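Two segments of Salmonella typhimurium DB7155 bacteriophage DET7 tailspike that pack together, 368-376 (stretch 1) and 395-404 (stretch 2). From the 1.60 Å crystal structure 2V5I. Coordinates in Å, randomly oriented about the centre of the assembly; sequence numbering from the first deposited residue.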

ATOM      1  N   PHE A 368     -11.835  -5.208   7.651  1.00  8.59           N
ATOM      2  CA  PHE A 368     -11.158  -4.005   7.196  1.00 10.42           C
ATOM      3  C   PHE A 368      -9.723  -4.063   7.724  1.00  9.73           C
ATOM      4  O   PHE A 368      -9.555  -4.247   8.943  1.00 12.16           O
ATOM      5  CB  PHE A 368     -11.833  -2.776   7.795  1.00 10.15           C
ATOM      6  CG  PHE A 368     -13.261  -2.618   7.381  1.00 11.08           C
ATOM      7  CD1 PHE A 368     -14.276  -3.215   8.105  1.00 10.34           C
ATOM      8  CD2 PHE A 368     -13.578  -1.784   6.314  1.00 11.87           C
ATOM      9  CE1 PHE A 368     -15.618  -3.070   7.705  1.00 11.29           C
ATOM     10  CE2 PHE A 368     -14.898  -1.666   5.899  1.00 12.65           C
ATOM     11  CZ  PHE A 368     -15.912  -2.256   6.617  1.00 12.51           C
ATOM     12  N   SER A 369      -8.689  -4.046   6.858  1.00  9.04           N
ATOM     13  CA  SER A 369      -7.315  -4.139   7.330  1.00 12.09           C
ATOM     14  C   SER A 369      -6.499  -2.993   6.731  1.00 10.97           C
ATOM     15  O   SER A 369      -6.654  -2.668   5.547  1.00 11.13           O
ATOM     16  CB  SER A 369      -6.688  -5.485   6.986  1.00 13.60           C
ATOM     17  OG  SER A 369      -7.526  -6.570   7.414  1.00 16.37           O
ATOM     18  N   ASN A 370      -5.636  -2.397   7.547  1.00 10.99           N
ATOM     19  CA  ASN A 370      -4.656  -1.412   7.089  1.00 11.45           C
ATOM     20  C   ASN A 370      -5.344  -0.180   6.511  1.00 11.25           C
ATOM     21  O   ASN A 370      -5.255   0.137   5.328  1.00 13.61           O
ATOM     22  CB  ASN A 370      -3.683  -2.004   6.076  1.00 12.27           C
ATOM     23  CG  ASN A 370      -2.423  -1.204   5.966  1.00 19.92           C
ATOM     24  OD1 ASN A 370      -2.016  -0.543   6.930  1.00 23.22           O
ATOM     25  ND2 ASN A 370      -1.814  -1.213   4.785  1.00 22.76           N
ATOM     26  N   ILE A 371      -6.109   0.462   7.391  1.00  9.47           N
ATOM     27  CA  ILE A 371      -7.027   1.596   7.075  1.00 10.68           C
ATOM     28  C   ILE A 371      -6.458   2.886   7.669  1.00 10.51           C
ATOM     29  O   ILE A 371      -5.983   2.913   8.793  1.00 12.84           O
ATOM     30  CB  ILE A 371      -8.452   1.354   7.677  1.00 12.75           C
ATOM     31  CG1 ILE A 371      -9.034  -0.010   7.261  1.00 18.11           C
ATOM     32  CG2 ILE A 371      -9.412   2.443   7.238  1.00 17.52           C
ATOM     33  CD1 ILE A 371      -9.229  -0.218   5.784  1.00 15.90           C
ATOM     34  N   THR A 372      -6.556   3.971   6.910  1.00  9.01           N
ATOM     35  CA  THR A 372      -6.185   5.309   7.440  1.00  9.60           C
ATOM     36  C   THR A 372      -7.386   6.196   7.182  1.00 11.60           C
ATOM     37  O   THR A 372      -7.854   6.286   6.033  1.00 11.75           O
ATOM     38  CB  THR A 372      -4.962   5.880   6.654  1.00 11.07           C
ATOM     39  OG1 THR A 372      -3.803   5.047   6.870  1.00 12.43           O
ATOM     40  CG2 THR A 372      -4.650   7.304   7.033  1.00 13.77           C
ATOM     41  N   VAL A 373      -7.968   6.783   8.232  1.00  9.86           N
ATOM     42  CA  VAL A 373      -9.076   7.748   8.087  1.00 10.18           C
ATOM     43  C   VAL A 373      -8.773   8.883   9.040  1.00 11.19           C
ATOM     44  O   VAL A 373      -9.072   8.783  10.242  1.00 11.35           O
ATOM     45  CB  VAL A 373     -10.457   7.121   8.425  1.00 10.51           C
ATOM     46  CG1 VAL A 373     -11.536   8.155   8.207  1.00 12.59           C
ATOM     47  CG2 VAL A 373     -10.759   5.955   7.573  1.00 10.51           C
ATOM     48  N   ILE A 374      -8.247   9.988   8.510  1.00  8.16           N
ATOM     49  CA  ILE A 374      -7.669  11.028   9.349  1.00  6.95           C
ATOM     50  C   ILE A 374      -8.124  12.411   8.880  1.00  9.72           C
ATOM     51  O   ILE A 374      -8.325  12.618   7.690  1.00  9.70           O
ATOM     52  CB  ILE A 374      -6.132  10.969   9.357  1.00  8.85           C
ATOM     53  CG1 ILE A 374      -5.546  11.179   7.988  1.00 11.89           C
ATOM     54  CG2 ILE A 374      -5.648   9.622   9.950  1.00  9.23           C
ATOM     55  CD1 ILE A 374      -4.087  11.212   7.951  1.00 15.76           C
ATOM     56  N   ASP A 375      -8.267  13.344   9.846  1.00  9.08           N
ATOM     57  CA  ASP A 375      -8.645  14.752   9.537  1.00 10.33           C
ATOM     58  C   ASP A 375      -9.944  14.755   8.738  1.00 11.95           C
ATOM     59  O   ASP A 375     -10.142  15.607   7.823  1.00 13.62           O
ATOM     60  CB  ASP A 375      -7.477  15.463   8.834  1.00  9.85           C
ATOM     61  CG  ASP A 375      -6.393  15.864   9.795  1.00 14.71           C
ATOM     62  OD1 ASP A 375      -6.717  16.004  10.984  1.00 14.37           O
ATOM     63  OD2 ASP A 375      -5.219  15.986   9.382  1.00 12.83           O
ATOM     64  N   CYS A 376     -10.882  13.909   9.150  1.00 12.09           N
ATOM     65  CA  CYS A 376     -12.192  13.915   8.553  1.00 10.09           C
ATOM     66  C   CYS A 376     -13.209  14.716   9.400  1.00 11.95           C
ATOM     67  O   CYS A 376     -12.928  15.168  10.514  1.00 11.06           O
ATOM     68  CB  CYS A 376     -12.685  12.495   8.198  1.00 11.63           C
ATOM     69  SG  CYS A 376     -11.659  11.812   6.840  1.00 15.64           S
ATOM     70  N   ASN A 395      -8.477  -4.409  11.559  1.00 10.69           N
ATOM     71  CA  ASN A 395      -7.119  -4.796  11.920  1.00 12.26           C
ATOM     72  C   ASN A 395      -6.192  -3.695  11.429  1.00  9.63           C
ATOM     73  O   ASN A 395      -5.797  -3.717  10.252  1.00 11.61           O
ATOM     74  CB  ASN A 395      -6.672  -6.036  11.106  1.00 14.29           C
ATOM     75  CG  ASN A 395      -7.391  -7.295  11.463  1.00 18.08           C
ATOM     76  OD1 ASN A 395      -7.516  -7.620  12.633  1.00 16.18           O
ATOM     77  ND2 ASN A 395      -7.849  -8.061  10.416  1.00 18.48           N
ATOM     78  N   GLY A 396      -5.819  -2.740  12.271  1.00 11.13           N
ATOM     79  CA  GLY A 396      -4.864  -1.735  11.914  1.00 12.82           C
ATOM     80  C   GLY A 396      -5.547  -0.531  11.306  1.00 13.03           C
ATOM     81  O   GLY A 396      -5.986  -0.566  10.159  1.00 13.98           O
ATOM     82  N   ILE A 397      -5.683   0.527  12.096  1.00 11.15           N
ATOM     83  CA  ILE A 397      -6.399   1.732  11.678  1.00 10.20           C
ATOM     84  C   ILE A 397      -5.753   2.958  12.314  1.00 11.39           C
ATOM     85  O   ILE A 397      -5.621   3.056  13.518  1.00 11.70           O
ATOM     86  CB  ILE A 397      -7.931   1.644  11.947  1.00 11.24           C
ATOM     87  CG1 ILE A 397      -8.618   2.965  11.554  1.00 15.67           C
ATOM     88  CG2 ILE A 397      -8.255   1.224  13.407  1.00 15.21           C
ATOM     89  CD1 ILE A 397     -10.118   2.861  11.403  1.00 19.88           C
ATOM     90  N   ARG A 398      -5.416   3.916  11.448  1.00  9.99           N
ATOM     91  CA  ARG A 398      -4.894   5.209  11.865  1.00  9.71           C
ATOM     92  C   ARG A 398      -6.047   6.167  11.777  1.00 11.74           C
ATOM     93  O   ARG A 398      -6.672   6.266  10.728  1.00 11.65           O
ATOM     94  CB  ARG A 398      -3.760   5.617  10.923  1.00 10.69           C
ATOM     95  CG  ARG A 398      -2.568   4.684  11.103  1.00 12.58           C
ATOM     96  CD  ARG A 398      -1.720   4.552   9.946  1.00 22.68           C
ATOM     97  NE  ARG A 398      -2.360   3.892   8.817  1.00 20.04           N
ATOM     98  CZ  ARG A 398      -2.215   2.631   8.476  1.00 25.81           C
ATOM     99  NH1 ARG A 398      -1.493   1.810   9.224  1.00 31.08           N
ATOM    100  NH2 ARG A 398      -2.822   2.198   7.366  1.00 22.58           N
ATOM    101  N   ALA A 399      -6.391   6.793  12.910  1.00 11.08           N
ATOM    102  CA  ALA A 399      -7.627   7.562  13.030  1.00 11.15           C
ATOM    103  C   ALA A 399      -7.441   8.986  13.578  1.00 11.78           C
ATOM    104  O   ALA A 399      -8.416   9.564  14.058  1.00 14.70           O
ATOM    105  CB  ALA A 399      -8.625   6.832  13.893  1.00 11.29           C
ATOM    106  N   ALA A 400      -6.243   9.548  13.559  1.00 11.04           N
ATOM    107  CA  ALA A 400      -6.052  10.956  13.963  1.00 12.98           C
ATOM    108  C   ALA A 400      -5.003  11.631  13.085  1.00 14.04           C
ATOM    109  O   ALA A 400      -3.928  11.090  12.883  1.00 15.82           O
ATOM    110  CB  ALA A 400      -5.596  11.057  15.413  1.00 14.18           C
ATOM    111  N   GLY A 401      -5.335  12.838  12.619  1.00 13.15           N
ATOM    112  CA  GLY A 401      -4.461  13.663  11.835  1.00 13.65           C
ATOM    113  C   GLY A 401      -3.981  14.855  12.639  1.00 14.15           C
ATOM    114  O   GLY A 401      -3.873  14.765  13.877  1.00 15.80           O
ATOM    115  N   ILE A 402      -3.804  15.982  11.963  1.00  9.98           N
ATOM    116  CA  ILE A 402      -3.199  17.188  12.574  1.00 10.86           C
ATOM    117  C   ILE A 402      -4.205  18.302  12.892  1.00 13.53           C
ATOM    118  O   ILE A 402      -3.857  19.231  13.625  1.00 15.17           O
ATOM    119  CB  ILE A 402      -2.073  17.728  11.649  1.00 11.85           C
ATOM    120  CG1 ILE A 402      -1.000  18.510  12.434  1.00 12.53           C
ATOM    121  CG2 ILE A 402      -2.630  18.430  10.399  1.00 13.60           C
ATOM    122  CD1 ILE A 402       0.322  18.581  11.663  1.00 14.70           C
ATOM    123  N   LYS A 403      -5.403  18.220  12.354  1.00 13.40           N
ATOM    124  CA  LYS A 403      -6.399  19.264  12.558  1.00 14.08           C
ATOM    125  C   LYS A 403      -6.994  19.091  13.945  1.00 15.71           C
ATOM    126  O   LYS A 403      -7.093  17.969  14.476  1.00 15.20           O
ATOM    127  CB  LYS A 403      -7.502  19.176  11.488  1.00 15.20           C
ATOM    128  CG  LYS A 403      -7.006  19.450  10.054  1.00 18.19           C
ATOM    129  CD  LYS A 403      -8.134  19.708   9.034  1.00 20.00           C
ATOM    130  CE  LYS A 403      -7.563  20.414   7.793  1.00 23.86           C
ATOM    131  NZ  LYS A 403      -8.565  20.791   6.783  1.00 23.06           N
ATOM    132  N   PRO A 404      -7.429  20.200  14.535  1.00 18.45           N
ATOM    133  CA  PRO A 404      -8.136  20.072  15.789  1.00 20.09           C
ATOM    134  C   PRO A 404      -9.401  19.270  15.590  1.00 18.08           C
ATOM    135  O   PRO A 404     -10.041  19.331  14.529  1.00 17.92           O
ATOM    136  CB  PRO A 404      -8.425  21.519  16.197  1.00 21.34           C
ATOM    137  CG  PRO A 404      -8.354  22.307  14.991  1.00 24.07           C
ATOM    138  CD  PRO A 404      -7.388  21.587  14.046  1.00 20.16           C
TER
HETATM  139  O   HOH W   1      -3.899   2.579   4.517  1.00 21.48           O
HETATM  140  O   HOH W   2      -8.133  13.523  12.701  1.00 12.67           O
HETATM  141  O   HOH W   3      -8.906  16.081  13.057  1.00 20.10           O

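Two stretches of the DET7 tailspike chain run side by side in parallel, their end-to-end directions 8° apart, and bury 698 Å² between them. The backbone ladder sets the register: N395 N donates to F368 O (2.8 Å), N370 N to N395 O (3.0 Å), I371 N to G396 O (3.0 Å), R398 N to I371 O (2.9 Å) and V373 N to R398 O (2.9 Å). Both chains turn a corner in step, at N370 and G396, whose CA atoms lie 4.8 Å apart, so the pairing continues across the bend. G396 has phi/psi of 90/103, where a CB would be jammed against the carbonyl O of the preceding residue; these backbone angles by themselves call for glycine.

R398 dominates the side-chain contacts. Its chi angles, m, t, m and then -100°, bend the side chain across to stretch 1 and back toward N370, and bring the guanidinium to T372 and N370. NE donates to T372 OG1 at 2.7 Å and NH2 reaches the same OG1 at 3.1 Å, a forked grip on one hydroxyl, which chi1 m of T372 places near the guanidinium plane. NH2 also donates to N370 OD1 (2.9 Å), with a weak bond from NH1 to OD1 at 3.3 Å. The CA-to-CB bond of N370 points away from stretch 2, yet chi1 t and chi2 of 28° bring its amide back to the arginine, while ND2 is satisfied elsewhere in the structure. I371 O lies over one face of the guanidinium, and water 1 joins N370 O (2.9 Å) to R398 NH2 (3.1 Å, weak).

Before the corner, S369 and N395, both chi1 m, point off the same side of their strand pair, and N395 ND2 makes a weak bond to S369 OG at 3.4 Å. After the corner, I371 and I397 lie on the face opposite T372 and R398, where I371 CB meets I397 CG1 at 4.2 Å. The end of I371, with both chi angles m, leads away, so this apolar contact is made near the root of its side chain.

Past the paired strands, D375 takes over. With chi1 m and chi2 of -23°, its carboxylate spans two successive amides: I402 N donates to OD2 and K403 N to OD1, each at 2.9 Å. A CB on G401 would lie 2.2 Å from D375 OD2, a clash, so the bare CA leaves room for the carboxylate. Water 2 accepts from D375 N and G401 N, both at 2.9 Å; water 3 donates to D375 OD1 and K403 O, both at 3.0 Å. I374, chi1 p, lays CG2 3.7 Å from A400 N.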